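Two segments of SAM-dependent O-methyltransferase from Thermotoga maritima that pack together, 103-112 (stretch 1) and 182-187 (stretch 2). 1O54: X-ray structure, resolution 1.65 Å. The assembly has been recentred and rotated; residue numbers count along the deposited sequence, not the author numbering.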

ATOM      1  N   PHE A 103      -1.505  11.870  12.989  1.00 24.84           N
ATOM      2  CA  PHE A 103      -0.540  12.362  12.035  1.00 24.20           C
ATOM      3  C   PHE A 103      -0.755  13.856  11.755  1.00 23.51           C
ATOM      4  O   PHE A 103       0.208  14.656  11.745  1.00 22.30           O
ATOM      5  CB  PHE A 103      -0.641  11.530  10.768  1.00 24.70           C
ATOM      6  CG  PHE A 103       0.277  11.992   9.661  1.00 24.84           C
ATOM      7  CD1 PHE A 103       1.652  11.791   9.729  1.00 26.94           C
ATOM      8  CD2 PHE A 103      -0.251  12.581   8.528  1.00 25.35           C
ATOM      9  CE1 PHE A 103       2.485  12.209   8.683  1.00 30.03           C
ATOM     10  CE2 PHE A 103       0.552  12.960   7.494  1.00 26.67           C
ATOM     11  CZ  PHE A 103       1.923  12.774   7.566  1.00 26.55           C
ATOM     12  N   ILE A 104      -2.009  14.227  11.529  1.00 22.98           N
ATOM     13  CA  ILE A 104      -2.317  15.623  11.231  1.00 23.10           C
ATOM     14  C   ILE A 104      -1.916  16.521  12.390  1.00 21.88           C
ATOM     15  O   ILE A 104      -1.301  17.561  12.182  1.00 22.14           O
ATOM     16  CB  ILE A 104      -3.792  15.775  10.933  1.00 23.23           C
ATOM     17  CG1 ILE A 104      -4.119  15.112   9.583  1.00 23.80           C
ATOM     18  CG2 ILE A 104      -4.179  17.228  10.976  1.00 23.85           C
ATOM     19  CD1 ILE A 104      -5.565  14.912   9.389  1.00 24.87           C
ATOM     20  N   ALA A 105      -2.195  16.103  13.621  1.00 22.83           N
ATOM     21  CA  ALA A 105      -1.851  16.924  14.795  1.00 23.57           C
ATOM     22  C   ALA A 105      -0.305  17.093  14.922  1.00 23.49           C
ATOM     23  O   ALA A 105       0.187  18.173  15.255  1.00 25.12           O
ATOM     24  CB  ALA A 105      -2.469  16.346  16.056  1.00 23.84           C
ATOM     25  N   MET A 106       0.465  16.059  14.602  1.00 23.14           N
ATOM     26  CA  MET A 106       1.891  16.175  14.648  1.00 24.28           C
ATOM     27  C   MET A 106       2.389  17.037  13.514  1.00 23.32           C
ATOM     28  O   MET A 106       3.291  17.840  13.717  1.00 22.81           O
ATOM     29  CB  MET A 106       2.580  14.822  14.645  1.00 26.22           C
ATOM     30  CG  MET A 106       4.059  14.944  15.082  1.00 30.62           C
ATOM     31  SD  MET A 106       4.832  13.351  15.265  1.00 36.79           S
ATOM     32  CE  MET A 106       6.570  13.840  15.711  1.00 37.93           C
ATOM     33  N   MET A 107       1.825  16.870  12.319  1.00 23.03           N
ATOM     34  CA  MET A 107       2.246  17.700  11.152  1.00 22.69           C
ATOM     35  C   MET A 107       1.972  19.200  11.389  1.00 24.12           C
ATOM     36  O   MET A 107       2.785  20.050  10.942  1.00 23.28           O
ATOM     37  CB  MET A 107       1.584  17.248   9.858  1.00 22.93           C
ATOM     38  CG  MET A 107       2.072  15.870   9.383  1.00 22.79           C
ATOM     39  SD  MET A 107       3.641  15.985   8.537  1.00 26.19           S
ATOM     40  CE  MET A 107       2.984  16.439   6.839  1.00 30.04           C
ATOM     41  N   LEU A 108       0.851  19.486  12.072  1.00 23.58           N
ATOM     42  CA  LEU A 108       0.486  20.853  12.524  1.00 23.16           C
ATOM     43  C   LEU A 108       1.312  21.367  13.727  1.00 23.27           C
ATOM     44  O   LEU A 108       1.193  22.551  14.120  1.00 24.04           O
ATOM     45  CB  LEU A 108      -1.000  20.921  12.857  1.00 22.65           C
ATOM     46  CG  LEU A 108      -1.972  20.796  11.690  1.00 23.97           C
ATOM     47  CD1 LEU A 108      -3.387  20.867  12.135  1.00 25.12           C
ATOM     48  CD2 LEU A 108      -1.714  21.883  10.619  1.00 26.02           C
ATOM     49  N   ASP A 109       2.182  20.507  14.259  1.00 23.37           N
ATOM     50  CA  ASP A 109       3.090  20.839  15.361  1.00 23.18           C
ATOM     51  C   ASP A 109       2.332  21.339  16.588  1.00 23.76           C
ATOM     52  O   ASP A 109       2.841  22.201  17.323  1.00 25.38           O
ATOM     53  CB  ASP A 109       4.133  21.866  14.929  1.00 23.78           C
ATOM     54  CG  ASP A 109       5.340  21.902  15.862  1.00 24.11           C
ATOM     55  OD1 ASP A 109       5.855  20.830  16.280  1.00 25.65           O
ATOM     56  OD2 ASP A 109       5.831  22.990  16.195  1.00 26.40           O
ATOM     57  N   VAL A 110       1.126  20.806  16.810  1.00 23.84           N
ATOM     58  CA  VAL A 110       0.293  21.259  17.927  1.00 22.69           C
ATOM     59  C   VAL A 110       0.999  20.915  19.248  1.00 22.58           C
ATOM     60  O   VAL A 110       1.397  19.772  19.479  1.00 22.75           O
ATOM     61  CB  VAL A 110      -1.141  20.696  17.903  1.00 23.08           C
ATOM     62  CG1 VAL A 110      -1.958  21.283  19.006  1.00 24.30           C
ATOM     63  CG2 VAL A 110      -1.797  20.914  16.539  1.00 23.72           C
ATOM     64  N   LYS A 111       1.159  21.939  20.081  1.00 22.76           N
ATOM     65  CA  LYS A 111       1.967  21.830  21.283  1.00 22.57           C
ATOM     66  C   LYS A 111       1.429  22.742  22.374  1.00 22.65           C
ATOM     67  O   LYS A 111       0.530  23.557  22.164  1.00 22.40           O
ATOM     68  CB  LYS A 111       3.396  22.208  20.956  1.00 22.99           C
ATOM     69  CG  LYS A 111       3.552  23.651  20.622  1.00 24.91           C
ATOM     70  CD  LYS A 111       4.919  23.996  20.038  1.00 30.74           C
ATOM     71  CE  LYS A 111       5.130  25.526  20.098  1.00 34.10           C
ATOM     72  NZ  LYS A 111       4.200  26.374  19.277  1.00 35.52           N
ATOM     73  N   GLU A 112       1.985  22.546  23.565  1.00 23.48           N
ATOM     74  CA  GLU A 112       1.545  23.252  24.780  1.00 23.54           C
ATOM     75  C   GLU A 112       1.397  24.728  24.520  1.00 23.22           C
ATOM     76  O   GLU A 112       2.341  25.395  24.072  1.00 23.04           O
ATOM     77  CB  GLU A 112       2.555  23.017  25.914  1.00 24.23           C
ATOM     78  CG  GLU A 112       2.136  23.615  27.256  1.00 22.22           C
ATOM     79  CD  GLU A 112       0.989  22.906  27.928  1.00 26.41           C
ATOM     80  OE1 GLU A 112       0.061  23.614  28.435  1.00 28.70           O
ATOM     81  OE2 GLU A 112       1.005  21.654  27.975  1.00 24.29           O
ATOM     82  N   VAL A 182      -3.234  32.675  14.960  1.00 22.64           N
ATOM     83  CA  VAL A 182      -3.320  31.335  15.544  1.00 22.92           C
ATOM     84  C   VAL A 182      -2.157  30.468  15.042  1.00 22.39           C
ATOM     85  O   VAL A 182      -1.586  30.715  13.956  1.00 22.20           O
ATOM     86  CB  VAL A 182      -4.699  30.648  15.351  1.00 22.98           C
ATOM     87  CG1 VAL A 182      -5.816  31.530  15.848  1.00 24.38           C
ATOM     88  CG2 VAL A 182      -4.905  30.199  13.901  1.00 22.79           C
ATOM     89  N   ASP A 183      -1.788  29.478  15.841  1.00 21.87           N
ATOM     90  CA  ASP A 183      -0.607  28.672  15.546  1.00 22.32           C
ATOM     91  C   ASP A 183      -0.835  27.694  14.396  1.00 22.43           C
ATOM     92  O   ASP A 183       0.073  27.436  13.597  1.00 23.27           O
ATOM     93  CB  ASP A 183      -0.196  27.941  16.787  1.00 23.10           C
ATOM     94  CG  ASP A 183       0.232  28.892  17.871  1.00 25.85           C
ATOM     95  OD1 ASP A 183       1.380  29.374  17.780  1.00 27.54           O
ATOM     96  OD2 ASP A 183      -0.523  29.244  18.797  1.00 26.45           O
ATOM     97  N   ALA A 184      -2.043  27.137  14.344  1.00 21.70           N
ATOM     98  CA  ALA A 184      -2.398  26.148  13.322  1.00 21.19           C
ATOM     99  C   ALA A 184      -3.912  26.125  13.156  1.00 21.82           C
ATOM    100  O   ALA A 184      -4.651  26.588  14.038  1.00 21.86           O
ATOM    101  CB  ALA A 184      -1.908  24.787  13.685  1.00 21.63           C
ATOM    102  N   LEU A 185      -4.356  25.557  12.044  1.00 20.66           N
ATOM    103  CA  LEU A 185      -5.746  25.536  11.693  1.00 20.90           C
ATOM    104  C   LEU A 185      -6.036  24.253  10.956  1.00 21.98           C
ATOM    105  O   LEU A 185      -5.337  23.886  10.018  1.00 21.94           O
ATOM    106  CB  LEU A 185      -6.092  26.753  10.834  1.00 21.44           C
ATOM    107  CG  LEU A 185      -7.576  26.994  10.528  1.00 22.42           C
ATOM    108  CD1 LEU A 185      -7.833  28.455  10.326  1.00 24.54           C
ATOM    109  CD2 LEU A 185      -8.023  26.158   9.335  1.00 23.25           C
ATOM    110  N   PHE A 186      -7.088  23.576  11.385  1.00 21.36           N
ATOM    111  CA  PHE A 186      -7.577  22.369  10.693  1.00 21.63           C
ATOM    112  C   PHE A 186      -8.972  22.645  10.143  1.00 21.90           C
ATOM    113  O   PHE A 186      -9.885  23.096  10.870  1.00 22.59           O
ATOM    114  CB  PHE A 186      -7.672  21.180  11.636  1.00 22.79           C
ATOM    115  CG  PHE A 186      -8.143  19.943  10.953  1.00 22.76           C
ATOM    116  CD1 PHE A 186      -7.312  19.304  10.012  1.00 23.27           C
ATOM    117  CD2 PHE A 186      -9.403  19.430  11.182  1.00 22.67           C
ATOM    118  CE1 PHE A 186      -7.754  18.155   9.340  1.00 23.13           C
ATOM    119  CE2 PHE A 186      -9.844  18.279  10.527  1.00 23.75           C
ATOM    120  CZ  PHE A 186      -9.023  17.657   9.588  1.00 21.66           C
ATOM    121  N   LEU A 187      -9.143  22.311   8.866  1.00 22.84           N
ATOM    122  CA  LEU A 187     -10.346  22.617   8.134  1.00 22.26           C
ATOM    123  C   LEU A 187     -10.941  21.305   7.626  1.00 22.98           C
ATOM    124  O   LEU A 187     -10.254  20.531   6.953  1.00 23.13           O
ATOM    125  CB  LEU A 187     -10.017  23.492   6.949  1.00 23.65           C
ATOM    126  CG  LEU A 187     -11.187  23.899   6.040  1.00 22.54           C
ATOM    127  CD1 LEU A 187     -12.197  24.768   6.740  1.00 25.20           C
ATOM    128  CD2 LEU A 187     -10.603  24.617   4.817  1.00 21.91           C
TER

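No hydrogen bond joins the two segments, and the one pair of opposite charges between them stays too far apart for a salt bridge: Lys111 NZ lies 4.4 Å from Asp183 OD1. Both carboxylate oxygens of Asp183 are hydrogen-bonded elsewhere in the structure, so both are already satisfied. The contact is mainly apolar packing of a helix end on a strand. Ile104 and Leu108, one helical turn apart and linked by the hydrogen bond from Leu108 N to Ile104 O (2.9 Å), both direct CB toward the strand. There Ala184 and Phe186 point back, while Leu185 between them points away, as strand alternation requires. Ile104 CG2 meets Phe186 CD1 at 3.9 Å, approaching the ring obliquely. Leu108 sits closest to Ala184: Leu108 CB is 4.1 Å from Ala184 CB, and Leu108 O is 3.8 Å from the same methyl. Leu108 CD1 reaches along the strand to Phe186 CB (4.3 Å) and to the backbone O of Leu185 (4.2 Å). Just beyond, Asp109 takes positive phi (57°) and the helix closes in a Schellman motif, with Val110 N hydrogen-bonded to Ala105 O (3.2 Å) and Asp109 N to Met106 O (2.9 Å). Past this turn, Lys111 brings its amino end nearer Asp183 although its CB points sideways.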